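PDB 5MYP: aldehyde dehydrogenase from Trypanosoma brucei, which probably oxidises aldehydes to carboxylic acids with NAD+ as the electron acceptor, as other members of the aldehyde dehydrogenase family do. Local coordinates for residues G125-P130 with K151-A156; A255-I260 with R315-S320; Q323-F328 with E364-P369; L431-V436 with A443-Y448. All coordinates share one frame; numbering follows the deposited sequence.

Contact 1 of 4, residues G125-P130 with K151-A156; sequences GTWNYP and KPSELA
Gly125 N donates to Lys151 O at 2.9 Å, and the two loops then run on together, with Thr126 and Ser153 still 5.0 Å apart from CA to CA. Glycine suits the start of this pairing, because no side chain stands between its backbone and the chain at Lys151 and Pro152. Two waters extend the link: one joins Gly125 O to Lys151 NZ, the other donates to Thr126 O and accepts from Ser153 N at 2.8 Å. Lys151 NZ also donates to Pro152 O and, beyond the two segments, to Gly181 O, and makes a salt bridge with Glu154. Ser153 OG accepts from Leu155 N at 3.2 Å, an ST turn within a type I beta turn from Ser153 to Ala156. The same OG lies at the edge of the indole, 3.4 Å from Trp127 CB. With CG between the backbone N and the carbonyl carbon (chi1 55°), Trp127 meets Leu155 CB through CB and CG, while Leu155 CD2 comes over one ring face. Small Ala156, the N-cap residue of helix 157-170, sets its methyl against Pro130 CB at 3.5 Å. Both loops leave the ends of neighbouring parallel strands, 110-124 and 147-151, joined through helix 132-143: a beta-alpha-beta crossover of the Rossmann-like domain; the lysine equivalent to Lys151 in related enzymes contacts the adenosine ribose of the cofactor.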
loop_
_atom_site.group_PDB
_atom_site.type_symbol
_atom_site.label_atom_id
_atom_site.label_comp_id
_atom_site.label_asym_id
_atom_site.label_seq_id
_atom_site.Cartn_x
_atom_site.Cartn_y
_atom_site.Cartn_z
ATOM N N GLY A 125 -5.585 -18.221 -0.402
ATOM C CA GLY A 125 -6.909 -18.322 0.196
ATOM C C GLY A 125 -6.874 -18.822 1.623
ATOM O O GLY A 125 -5.830 -19.241 2.127
ATOM N N THR A 126 -8.030 -18.768 2.270
ATOM C CA THR A 126 -8.203 -19.309 3.610
ATOM C C THR A 126 -9.378 -20.299 3.599
ATOM O O THR A 126 -10.078 -20.445 2.589
ATOM C CB THR A 126 -8.353 -18.183 4.669
ATOM O OG1 THR A 126 -8.393 -18.759 5.981
ATOM C CG2 THR A 126 -9.600 -17.336 4.435
ATOM N N TRP A 127 -9.574 -20.976 4.724
ATOM C CA TRP A 127 -10.486 -22.130 4.809
ATOM C C TRP A 127 -11.919 -21.805 5.245
ATOM O O TRP A 127 -12.824 -22.595 4.983
ATOM C CB TRP A 127 -9.913 -23.211 5.744
ATOM C CG TRP A 127 -9.573 -22.722 7.115
ATOM C CD1 TRP A 127 -8.350 -22.308 7.557
ATOM C CD2 TRP A 127 -10.469 -22.573 8.219
ATOM N NE1 TRP A 127 -8.426 -21.921 8.870
ATOM C CE2 TRP A 127 -9.716 -22.070 9.301
ATOM C CE3 TRP A 127 -11.835 -22.828 8.404
ATOM C CZ2 TRP A 127 -10.284 -21.818 10.553
ATOM C CZ3 TRP A 127 -12.404 -22.563 9.646
ATOM C CH2 TRP A 127 -11.627 -22.064 10.702
ATOM N N ASN A 128 -12.124 -20.675 5.924
ATOM C CA ASN A 128 -13.406 -20.405 6.601
ATOM C C ASN A 128 -14.543 -20.023 5.640
ATOM O O ASN A 128 -15.690 -20.431 5.841
ATOM C CB ASN A 128 -13.236 -19.378 7.740
ATOM C CG ASN A 128 -12.878 -17.987 7.250
ATOM O OD1 ASN A 128 -12.203 -17.829 6.238
ATOM N ND2 ASN A 128 -13.322 -16.971 7.978
ATOM N N TYR A 129 -14.219 -19.246 4.605
ATOM C CA TYR A 129 -15.118 -19.008 3.469
ATOM C C TYR A 129 -14.284 -19.278 2.220
ATOM O O TYR A 129 -13.766 -18.352 1.597
ATOM C CB TYR A 129 -15.690 -17.592 3.502
ATOM C CG TYR A 129 -16.549 -17.357 4.723
ATOM C CD1 TYR A 129 -17.912 -17.666 4.721
ATOM C CD2 TYR A 129 -15.991 -16.859 5.893
ATOM C CE1 TYR A 129 -18.691 -17.466 5.850
ATOM C CE2 TYR A 129 -16.760 -16.656 7.027
ATOM C CZ TYR A 129 -18.107 -16.956 7.008
ATOM O OH TYR A 129 -18.865 -16.750 8.143
ATOM N N PRO A 130 -14.123 -20.570 1.875
ATOM C CA PRO A 130 -13.077 -20.985 0.944
ATOM C C PRO A 130 -13.315 -20.651 -0.526
ATOM O O PRO A 130 -12.359 -20.695 -1.300
ATOM C CB PRO A 130 -13.005 -22.501 1.158
ATOM C CG PRO A 130 -14.381 -22.881 1.582
ATOM C CD PRO A 130 -14.919 -21.718 2.356
ATOM N N LYS A 151 -3.813 -20.010 -4.558
ATOM C CA LYS A 151 -3.354 -21.051 -3.651
ATOM C C LYS A 151 -4.482 -21.363 -2.657
ATOM O O LYS A 151 -4.605 -20.702 -1.623
ATOM C CB LYS A 151 -2.050 -20.615 -2.966
ATOM C CG LYS A 151 -1.255 -21.757 -2.341
ATOM C CD LYS A 151 -1.631 -21.969 -0.880
ATOM C CE LYS A 151 -1.775 -23.428 -0.532
ATOM N NZ LYS A 151 -2.497 -23.592 0.764
ATOM N N PRO A 152 -5.343 -22.347 -2.991
ATOM C CA PRO A 152 -6.439 -22.709 -2.090
ATOM C C PRO A 152 -5.960 -23.272 -0.757
ATOM O O PRO A 152 -4.926 -23.955 -0.705
ATOM C CB PRO A 152 -7.195 -23.795 -2.869
ATOM C CG PRO A 152 -6.849 -23.551 -4.292
ATOM C CD PRO A 152 -5.422 -23.098 -4.258
ATOM N N SER A 153 -6.713 -22.990 0.306
ATOM C CA SER A 153 -6.398 -23.528 1.629
ATOM C C SER A 153 -6.585 -25.049 1.655
ATOM O O SER A 153 -7.601 -25.569 1.176
ATOM C CB SER A 153 -7.279 -22.901 2.704
ATOM O OG SER A 153 -7.032 -23.505 3.960
ATOM N N GLU A 154 -5.605 -25.741 2.236
ATOM C CA GLU A 154 -5.680 -27.192 2.404
ATOM C C GLU A 154 -6.682 -27.622 3.493
ATOM O O GLU A 154 -7.068 -28.791 3.542
ATOM C CB GLU A 154 -4.280 -27.793 2.646
ATOM C CG GLU A 154 -3.705 -27.665 4.058
ATOM C CD GLU A 154 -2.941 -26.374 4.304
ATOM O OE1 GLU A 154 -3.281 -25.323 3.692
ATOM O OE2 GLU A 154 -1.989 -26.422 5.117
ATOM N N LEU A 155 -7.090 -26.684 4.352
ATOM C CA LEU A 155 -8.104 -26.943 5.388
ATOM C C LEU A 155 -9.561 -26.808 4.888
ATOM O O LEU A 155 -10.489 -26.890 5.692
ATOM C CB LEU A 155 -7.864 -26.043 6.615
ATOM C CG LEU A 155 -6.632 -26.357 7.472
ATOM C CD1 LEU A 155 -5.368 -25.710 6.927
ATOM C CD2 LEU A 155 -6.858 -25.890 8.905
ATOM N N ALA A 156 -9.758 -26.582 3.582
ATOM C CA ALA A 156 -11.071 -26.755 2.932
ATOM C C ALA A 156 -10.870 -27.593 1.662
ATOM O O ALA A 156 -11.027 -27.092 0.545
ATOM C CB ALA A 156 -11.694 -25.407 2.610
HETATM O O HOH W 1 -3.905 -21.229 2.294
HETATM O O HOH W 2 -8.797 -21.157 -0.044
#

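Contact 2 of 4, residues A255-I260 with R315-S320; sequences AGQTCI and RIVNAS
Gln257 lays its carboxamide along the backbone of Arg315, Ile316 and Val317 and bonds to it at both ends. Val317 N donates to Gln257 OE1 at 3.0 Å, lying in the carbonyl plane on a lone pair. NE2 returns a bond to Arg315 O, also at 3.0 Å and straighter, with an angle at hydrogen of 158°; this acceptor lies close to the amide plane. Between the two bonds Ile316 CA sits 3.5 Å from OE1. The side chain gets there by leaving with CG anti to the carbonyl carbon (chi1 -64°) and running extended beyond it. Apolar contact is slight: Ile316 CD1 touches Ala255 CB at 4.1 Å, a small methyl that meets the tip of the isoleucine.

A second shell holds both partners. Gln257 is the central residue of an inverse gamma turn, and its O accepts from Asn128 ND2 and Asn254 ND2, while Trp127 packs on the side chain. Arg315 O takes a further bond from Arg65, and the guanidinium of Arg315 forms a salt bridge with Glu309. Two residues on from Gln257 comes Cys259, the predicted nucleophile. Across the contact the neutral amide gives one N-H bond and accepts another, and NE2 has a further partner close by in the chain. A buried uncharged group thus matches a backbone donor and acceptor, which probably sets which end is oxygen and which nitrogen.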
loop_
_atom_site.group_PDB
_atom_site.type_symbol
_atom_site.label_atom_id
_atom_site.label_comp_id
_atom_site.label_asym_id
_atom_site.label_seq_id
_atom_site.Cartn_x
_atom_site.Cartn_y
_atom_site.Cartn_z
ATOM N N ALA A 255 -20.048 -21.017 12.865
ATOM C CA ALA A 255 -19.696 -21.309 14.262
ATOM C C ALA A 255 -18.645 -20.341 14.834
ATOM O O ALA A 255 -17.692 -20.758 15.494
ATOM C CB ALA A 255 -19.241 -22.755 14.391
ATOM N N GLY A 256 -18.825 -19.051 14.550
ATOM C CA GLY A 256 -17.940 -17.992 15.052
ATOM C C GLY A 256 -16.640 -17.771 14.296
ATOM O O GLY A 256 -15.904 -16.836 14.608
ATOM N N GLN A 257 -16.372 -18.598 13.286
ATOM C CA GLN A 257 -15.077 -18.625 12.601
ATOM C C GLN A 257 -15.098 -17.660 11.420
ATOM O O GLN A 257 -15.077 -18.061 10.256
ATOM C CB GLN A 257 -14.735 -20.060 12.177
ATOM C CG GLN A 257 -14.549 -20.994 13.371
ATOM C CD GLN A 257 -14.635 -22.466 13.027
ATOM O OE1 GLN A 257 -13.698 -23.223 13.272
ATOM N NE2 GLN A 257 -15.765 -22.884 12.475
ATOM N N THR A 258 -15.148 -16.376 11.761
ATOM C CA THR A 258 -15.197 -15.274 10.807
ATOM C C THR A 258 -14.281 -14.176 11.348
ATOM O O THR A 258 -14.324 -13.869 12.546
ATOM C CB THR A 258 -16.636 -14.722 10.658
ATOM O OG1 THR A 258 -17.556 -15.805 10.445
ATOM C CG2 THR A 258 -16.751 -13.731 9.506
ATOM N N CYS A 259 -13.473 -13.588 10.465
ATOM C CA CYS A 259 -12.525 -12.529 10.839
ATOM C C CYS A 259 -13.183 -11.247 11.347
ATOM O O CYS A 259 -12.530 -10.441 12.014
ATOM C CB CYS A 259 -11.616 -12.205 9.659
ATOM S SG CYS A 259 -10.349 -13.463 9.396
ATOM N N ILE A 260 -14.468 -11.070 11.031
ATOM C CA ILE A 260 -15.268 -9.923 11.482
ATOM C C ILE A 260 -16.430 -10.359 12.396
ATOM O O ILE A 260 -17.389 -9.613 12.598
ATOM C CB ILE A 260 -15.784 -9.097 10.271
ATOM C CG1 ILE A 260 -16.553 -9.972 9.264
ATOM C CG2 ILE A 260 -14.617 -8.397 9.575
ATOM C CD1 ILE A 260 -17.209 -9.200 8.143
ATOM N N ARG A 315 -19.258 -26.708 11.877
ATOM C CA ARG A 315 -18.285 -27.447 12.656
ATOM C C ARG A 315 -17.069 -26.559 12.946
ATOM O O ARG A 315 -16.747 -25.661 12.158
ATOM C CB ARG A 315 -17.891 -28.714 11.867
ATOM C CG ARG A 315 -16.827 -28.580 10.784
ATOM C CD ARG A 315 -16.113 -29.906 10.565
ATOM N NE ARG A 315 -17.057 -30.996 10.331
ATOM C CZ ARG A 315 -17.660 -31.270 9.169
ATOM N NH1 ARG A 315 -17.492 -30.506 8.087
ATOM N NH2 ARG A 315 -18.504 -32.294 9.098
ATOM N N ILE A 316 -16.398 -26.830 14.062
ATOM C CA ILE A 316 -15.085 -26.245 14.339
ATOM C C ILE A 316 -14.089 -26.919 13.386
ATOM O O ILE A 316 -14.228 -28.096 13.068
ATOM C CB ILE A 316 -14.656 -26.420 15.821
ATOM C CG1 ILE A 316 -15.715 -25.841 16.781
ATOM C CG2 ILE A 316 -13.294 -25.780 16.077
ATOM C CD1 ILE A 316 -16.122 -24.409 16.505
ATOM N N VAL A 317 -13.107 -26.153 12.915
ATOM C CA VAL A 317 -12.188 -26.605 11.851
ATOM C C VAL A 317 -11.467 -27.928 12.151
ATOM O O VAL A 317 -11.357 -28.779 11.269
ATOM C CB VAL A 317 -11.169 -25.494 11.476
ATOM C CG1 VAL A 317 -10.196 -25.197 12.611
ATOM C CG2 VAL A 317 -10.420 -25.838 10.193
ATOM N N ASN A 318 -11.010 -28.106 13.390
ATOM C CA ASN A 318 -10.298 -29.328 13.788
ATOM C C ASN A 318 -10.304 -29.512 15.308
ATOM O O ASN A 318 -10.744 -28.622 16.046
ATOM C CB ASN A 318 -8.860 -29.334 13.224
ATOM C CG ASN A 318 -8.031 -28.131 13.668
ATOM O OD1 ASN A 318 -8.161 -27.645 14.790
ATOM N ND2 ASN A 318 -7.163 -27.656 12.782
ATOM N N ALA A 319 -9.815 -30.667 15.760
ATOM C CA ALA A 319 -9.766 -31.013 17.187
ATOM C C ALA A 319 -8.955 -30.019 18.025
ATOM O O ALA A 319 -9.351 -29.681 19.141
ATOM C CB ALA A 319 -9.210 -32.424 17.366
ATOM N N SER A 320 -7.831 -29.554 17.483
ATOM C CA SER A 320 -6.967 -28.585 18.171
ATOM C C SER A 320 -7.695 -27.278 18.492
ATOM O O SER A 320 -7.636 -26.790 19.620
ATOM C CB SER A 320 -5.733 -28.286 17.321
ATOM O OG SER A 320 -5.032 -29.484 17.029
#

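Contact 3 of 4, residues Q323-F328 with E364-P369; sequences QRLMEF and EEIFGP. Unlike the reference sequence in segment 323-328: Gln323 (reference His).
Glu364 OE1 is gripped by two nitrogens of Arg324, NH2 at 3.1 Å and NE at 3.3 Å, in a side-on salt bridge that spends both donors on one oxygen. NH2 approaches the anti lone pair, whereas NE comes nearly along the C-O axis. The guanidinium has further acceptors at its rim: NH2 gives a bond of 2.6 Å to Glu365 O, and NH1 one of 3.0 Å to Ile366 O. Both carbonyls lie near the guanidinium plane, so together they fix its rotation. CG anti to the backbone N (chi1 178°), with the chain extended to NE, carries the group from helix 319-328 across to the loop. Phe328, one helical turn later, points the CZ edge of its ring at the guanidinium face, 3.4 Å above its centre.

Beside the arginine, Leu325 uses both methyls. CD2 touches Ile366 CG2 and lies 3.8 Å from Gly368 CA, a site where a glycine permits so near an approach; CD1 meets Pro369 CD at 4.0 Å. The loop has its own outside ties, Glu364 O to Lys227 and Ile366 N to Asp263. It carries the EEIFGP motif; in related enzymes the glutamate equivalent to Glu365 binds the nicotinamide ribose. One arginine thus probably offsets the charge of Glu364 and binds two successive carbonyls, holding Glu365 by its backbone, its CB directed away from the helix.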
loop_
_atom_site.group_PDB
_atom_site.type_symbol
_atom_site.label_atom_id
_atom_site.label_comp_id
_atom_site.label_asym_id
_atom_site.label_seq_id
_atom_site.Cartn_x
_atom_site.Cartn_y
_atom_site.Cartn_z
ATOM N N GLN A 323 -10.468 -27.948 21.241
ATOM C CA GLN A 323 -9.927 -27.990 22.606
ATOM C C GLN A 323 -9.564 -26.598 23.130
ATOM O O GLN A 323 -9.818 -26.288 24.292
ATOM C CB GLN A 323 -8.705 -28.918 22.678
ATOM C CG GLN A 323 -9.030 -30.384 22.426
ATOM C CD GLN A 323 -7.817 -31.206 22.019
ATOM O OE1 GLN A 323 -6.696 -30.945 22.456
ATOM N NE2 GLN A 323 -8.041 -32.216 21.185
ATOM N N ARG A 324 -8.978 -25.769 22.265
ATOM C CA ARG A 324 -8.657 -24.365 22.594
ATOM C C ARG A 324 -9.901 -23.564 23.005
ATOM O O ARG A 324 -9.873 -22.829 23.991
ATOM C CB ARG A 324 -7.973 -23.702 21.387
ATOM C CG ARG A 324 -7.625 -22.226 21.538
ATOM C CD ARG A 324 -6.877 -21.727 20.310
ATOM N NE ARG A 324 -6.750 -20.269 20.284
ATOM C CZ ARG A 324 -7.680 -19.403 19.862
ATOM N NH1 ARG A 324 -8.872 -19.806 19.412
ATOM N NH2 ARG A 324 -7.412 -18.099 19.900
ATOM N N LEU A 325 -10.987 -23.727 22.249
ATOM C CA LEU A 325 -12.250 -23.044 22.540
ATOM C C LEU A 325 -12.907 -23.559 23.821
ATOM O O LEU A 325 -13.450 -22.772 24.595
ATOM C CB LEU A 325 -13.218 -23.162 21.356
ATOM C CG LEU A 325 -12.779 -22.394 20.101
ATOM C CD1 LEU A 325 -13.501 -22.907 18.863
ATOM C CD2 LEU A 325 -12.997 -20.897 20.267
ATOM N N MET A 326 -12.854 -24.871 24.048
ATOM C CA MET A 326 -13.359 -25.446 25.301
ATOM C C MET A 326 -12.584 -24.931 26.524
ATOM O O MET A 326 -13.191 -24.648 27.554
ATOM C CB MET A 326 -13.343 -26.980 25.258
ATOM C CG MET A 326 -14.301 -27.611 24.248
ATOM S SD MET A 326 -16.018 -27.056 24.345
ATOM C CE MET A 326 -16.469 -27.662 25.972
ATOM N N GLU A 327 -11.261 -24.790 26.406
ATOM C CA GLU A 327 -10.452 -24.203 27.488
ATOM C C GLU A 327 -10.764 -22.725 27.755
ATOM O O GLU A 327 -10.642 -22.272 28.895
ATOM C CB GLU A 327 -8.942 -24.370 27.230
ATOM C CG GLU A 327 -8.400 -25.783 27.398
ATOM C CD GLU A 327 -8.657 -26.353 28.777
ATOM O OE1 GLU A 327 -9.335 -27.398 28.855
ATOM O OE2 GLU A 327 -8.199 -25.760 29.783
ATOM N N PHE A 328 -11.161 -21.982 26.718
ATOM C CA PHE A 328 -11.594 -20.582 26.881
ATOM C C PHE A 328 -12.802 -20.400 27.804
ATOM O O PHE A 328 -12.940 -19.343 28.416
ATOM C CB PHE A 328 -11.899 -19.908 25.527
ATOM C CG PHE A 328 -10.682 -19.524 24.706
ATOM C CD1 PHE A 328 -9.393 -19.418 25.255
ATOM C CD2 PHE A 328 -10.848 -19.212 23.360
ATOM C CE1 PHE A 328 -8.315 -19.046 24.463
ATOM C CE2 PHE A 328 -9.771 -18.836 22.572
ATOM C CZ PHE A 328 -8.503 -18.750 23.126
ATOM N N GLU A 364 -6.512 -13.349 23.036
ATOM C CA GLU A 364 -6.393 -13.885 21.680
ATOM C C GLU A 364 -7.712 -13.745 20.918
ATOM O O GLU A 364 -8.783 -13.691 21.521
ATOM C CB GLU A 364 -6.006 -15.366 21.735
ATOM C CG GLU A 364 -4.740 -15.669 22.534
ATOM C CD GLU A 364 -4.457 -17.159 22.665
ATOM O OE1 GLU A 364 -5.064 -17.972 21.931
ATOM O OE2 GLU A 364 -3.620 -17.532 23.512
ATOM N N GLU A 365 -7.617 -13.685 19.589
ATOM C CA GLU A 365 -8.791 -13.777 18.718
ATOM C C GLU A 365 -9.465 -15.118 18.977
ATOM O O GLU A 365 -8.833 -16.163 18.845
ATOM C CB GLU A 365 -8.392 -13.673 17.240
ATOM C CG GLU A 365 -9.541 -13.846 16.248
ATOM C CD GLU A 365 -9.098 -13.774 14.791
ATOM O OE1 GLU A 365 -7.955 -14.176 14.487
ATOM O OE2 GLU A 365 -9.894 -13.309 13.943
ATOM N N ILE A 366 -10.742 -15.083 19.340
ATOM C CA ILE A 366 -11.458 -16.299 19.720
ATOM C C ILE A 366 -11.687 -17.184 18.491
ATOM O O ILE A 366 -11.317 -18.367 18.490
ATOM C CB ILE A 366 -12.769 -15.960 20.465
ATOM C CG1 ILE A 366 -12.424 -15.268 21.793
ATOM C CG2 ILE A 366 -13.600 -17.218 20.707
ATOM C CD1 ILE A 366 -13.606 -14.819 22.615
ATOM N N PHE A 367 -12.275 -16.597 17.446
ATOM C CA PHE A 367 -12.534 -17.293 16.183
ATOM C C PHE A 367 -13.350 -18.564 16.432
ATOM O O PHE A 367 -13.010 -19.658 15.979
ATOM C CB PHE A 367 -11.212 -17.581 15.455
ATOM C CG PHE A 367 -11.322 -17.524 13.962
ATOM C CD1 PHE A 367 -11.432 -16.301 13.318
ATOM C CD2 PHE A 367 -11.312 -18.686 13.197
ATOM C CE1 PHE A 367 -11.539 -16.234 11.937
ATOM C CE2 PHE A 367 -11.409 -18.616 11.813
ATOM C CZ PHE A 367 -11.526 -17.394 11.185
ATOM N N GLY A 368 -14.431 -18.394 17.182
ATOM C CA GLY A 368 -15.259 -19.512 17.599
ATOM C C GLY A 368 -16.500 -19.069 18.351
ATOM O O GLY A 368 -16.740 -17.872 18.500
ATOM N N PRO A 369 -17.300 -20.032 18.839
ATOM C CA PRO A 369 -18.585 -19.706 19.468
ATOM C C PRO A 369 -18.568 -19.096 20.891
ATOM O O PRO A 369 -19.635 -18.979 21.492
ATOM C CB PRO A 369 -19.312 -21.066 19.485
ATOM C CG PRO A 369 -18.605 -21.897 18.473
ATOM C CD PRO A 369 -17.181 -21.481 18.598
#

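Contact 4 of 4, residues L431-V436 with A443-Y448; sequences LPFGGV and AYHGRY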
loop_
_atom_site.group_PDB
_atom_site.type_symbol
_atom_site.label_atom_id
_atom_site.label_comp_id
_atom_site.label_asym_id
_atom_site.label_seq_id
_atom_site.Cartn_x
_atom_site.Cartn_y
_atom_site.Cartn_z
ATOM N N LEU A 431 -17.895 0.227 -0.291
ATOM C CA LEU A 431 -16.910 0.343 0.780
ATOM C C LEU A 431 -15.659 -0.483 0.474
ATOM O O LEU A 431 -15.772 -1.607 -0.021
ATOM C CB LEU A 431 -17.502 -0.136 2.107
ATOM C CG LEU A 431 -18.666 0.660 2.692
ATOM C CD1 LEU A 431 -19.049 0.071 4.043
ATOM C CD2 LEU A 431 -18.332 2.139 2.820
ATOM N N PRO A 432 -14.464 0.073 0.769
ATOM C CA PRO A 432 -13.250 -0.747 0.735
ATOM C C PRO A 432 -13.219 -1.676 1.948
ATOM O O PRO A 432 -13.583 -1.252 3.047
ATOM C CB PRO A 432 -12.121 0.288 0.804
ATOM C CG PRO A 432 -12.711 1.463 1.495
ATOM C CD PRO A 432 -14.189 1.452 1.218
ATOM N N PHE A 433 -12.801 -2.925 1.748
ATOM C CA PHE A 433 -12.723 -3.896 2.838
ATOM C C PHE A 433 -11.270 -4.225 3.159
ATOM O O PHE A 433 -10.553 -4.761 2.317
ATOM C CB PHE A 433 -13.475 -5.178 2.490
ATOM C CG PHE A 433 -13.538 -6.154 3.626
ATOM C CD1 PHE A 433 -14.495 -6.006 4.623
ATOM C CD2 PHE A 433 -12.627 -7.202 3.720
ATOM C CE1 PHE A 433 -14.555 -6.900 5.685
ATOM C CE2 PHE A 433 -12.683 -8.094 4.781
ATOM C CZ PHE A 433 -13.646 -7.940 5.765
ATOM N N GLY A 434 -10.855 -3.916 4.384
ATOM C CA GLY A 434 -9.485 -4.162 4.811
ATOM C C GLY A 434 -9.237 -3.826 6.267
ATOM O O GLY A 434 -10.094 -3.252 6.938
ATOM N N GLY A 435 -8.056 -4.196 6.747
ATOM C CA GLY A 435 -7.663 -3.965 8.129
ATOM C C GLY A 435 -6.675 -2.829 8.293
ATOM O O GLY A 435 -6.376 -2.092 7.351
ATOM N N VAL A 436 -6.184 -2.702 9.519
ATOM C CA VAL A 436 -5.152 -1.741 9.885
ATOM C C VAL A 436 -4.343 -2.350 11.038
ATOM O O VAL A 436 -4.894 -3.090 11.864
ATOM C CB VAL A 436 -5.762 -0.375 10.268
ATOM C CG1 VAL A 436 -6.761 -0.513 11.416
ATOM C CG2 VAL A 436 -4.672 0.641 10.592
ATOM N N ALA A 443 -6.696 -2.807 1.063
ATOM C CA ALA A 443 -8.131 -3.062 1.008
ATOM C C ALA A 443 -8.546 -3.421 -0.409
ATOM O O ALA A 443 -7.853 -3.075 -1.368
ATOM C CB ALA A 443 -8.899 -1.848 1.493
ATOM N N TYR A 444 -9.666 -4.124 -0.534
ATOM C CA TYR A 444 -10.201 -4.500 -1.847
ATOM C C TYR A 444 -11.742 -4.541 -1.820
ATOM O O TYR A 444 -12.344 -4.047 -0.864
ATOM C CB TYR A 444 -9.531 -5.802 -2.338
ATOM C CG TYR A 444 -10.004 -7.095 -1.707
ATOM C CD1 TYR A 444 -9.795 -7.355 -0.354
ATOM C CD2 TYR A 444 -10.627 -8.083 -2.475
ATOM C CE1 TYR A 444 -10.215 -8.548 0.226
ATOM C CE2 TYR A 444 -11.049 -9.276 -1.910
ATOM C CZ TYR A 444 -10.839 -9.509 -0.561
ATOM O OH TYR A 444 -11.258 -10.695 -0.003
ATOM N N HIS A 445 -12.343 -5.108 -2.873
ATOM C CA HIS A 445 -13.797 -5.120 -3.177
ATOM C C HIS A 445 -14.080 -4.026 -4.200
ATOM O O HIS A 445 -13.761 -2.855 -3.961
ATOM C CB HIS A 445 -14.738 -4.953 -1.965
ATOM C CG HIS A 445 -14.689 -6.084 -0.988
ATOM N ND1 HIS A 445 -15.662 -6.285 -0.031
ATOM C CD2 HIS A 445 -13.792 -7.085 -0.825
ATOM C CE1 HIS A 445 -15.363 -7.358 0.683
ATOM N NE2 HIS A 445 -14.233 -7.862 0.219
ATOM N N GLY A 446 -14.637 -4.421 -5.346
ATOM C CA GLY A 446 -15.135 -3.487 -6.365
ATOM C C GLY A 446 -14.059 -2.584 -6.935
ATOM O O GLY A 446 -13.000 -3.060 -7.355
ATOM N N ARG A 447 -14.326 -1.279 -6.923
ATOM C CA ARG A 447 -13.348 -0.251 -7.321
ATOM C C ARG A 447 -12.002 -0.382 -6.596
ATOM O O ARG A 447 -10.952 -0.114 -7.177
ATOM C CB ARG A 447 -13.911 1.147 -7.048
ATOM C CG ARG A 447 -13.074 2.294 -7.601
ATOM C CD ARG A 447 -13.542 3.636 -7.065
ATOM N NE ARG A 447 -14.706 4.147 -7.790
ATOM C CZ ARG A 447 -14.673 4.841 -8.933
ATOM N NH1 ARG A 447 -13.526 5.115 -9.554
ATOM N NH2 ARG A 447 -15.820 5.251 -9.474
ATOM N N TYR A 448 -12.047 -0.776 -5.328
ATOM C CA TYR A 448 -10.849 -0.834 -4.484
ATOM C C TYR A 448 -9.991 -2.055 -4.808
ATOM O O TYR A 448 -8.774 -2.012 -4.634
ATOM C CB TYR A 448 -11.244 -0.763 -3.004
ATOM C CG TYR A 448 -12.098 0.458 -2.752
ATOM C CD1 TYR A 448 -11.525 1.728 -2.725
ATOM C CD2 TYR A 448 -13.481 0.357 -2.602
ATOM C CE1 TYR A 448 -12.301 2.863 -2.521
ATOM C CE2 TYR A 448 -14.262 1.485 -2.399
ATOM C CZ TYR A 448 -13.664 2.737 -2.359
ATOM O OH TYR A 448 -14.423 3.867 -2.160
HETATM O O HOH W 3 -17.238 -3.690 0.507
#
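Phe433 and Tyr444 form a single antiparallel bridge of the hydrogen-bonded kind: Phe433 N donates to Tyr444 O at 2.9 Å, and Tyr444 N to Phe433 O at 3.1 Å. The chains draw closer still at Gly434 and Ala443, whose CA atoms are 4.2 Å apart, an approach suited to residues with little or no side chain. Ala443 CA adds a C-H contact to Phe433 O.

Pro432 lies over the Tyr448 ring in a CH-pi contact, its CB 3.7 Å from the centroid; its compact, rigid ring offers C-H groups to the aromatic face, CB lying toward the rim. Phe433 does the same to His445: its CB stands 3.5 Å from the imidazole centroid, nearly on the ring normal. With CG anti to the backbone N (chi1 -174°), the phenyl runs beside the imidazole, the planes only 9° apart but slid so far that they barely overlap. These residues belong to the PFGG motif of aldehyde dehydrogenases, and Phe433 and Tyr444 both touch the predicted catalytic Glu223. Tyr444 CE1 comes near the plane of the Phe433 ring at its edge, and His445 CD2 covers the centre of one Tyr444 face. A water donates to Leu431 O at 2.6 Å and lies 3.1 Å from His445 ND1. At the subunit interface, Leu431, Pro432 and Tyr448 pack, respectively, on Met102, Leu113 and Arg456 of the second subunit.

Overall arrangement
Contacts 1, 2 and 3 touch one another near Cys259, the predicted nucleophile, which lies in segment 255-260 but takes no part in contact 2. The centres of contacts 2 and 3 are about 9 Å apart, and both draw on helix 319-328; Phe367 of contact 3 packs on Thr258 and Cys259. The centre of contact 1 is about 12 Å from that of contact 2; a probable hydrogen bond of 2.8 Å between Tyr129 OH and Thr258 OG1 joins them, and Trp127 CZ2 touches Phe367 CE2 of contact 3. The centre of contact 4 is about 24 Å from that of contact 2; its Tyr444 borders Glu223, and Phe433 CZ reaches Ile260 CG2 at 4.0 Å.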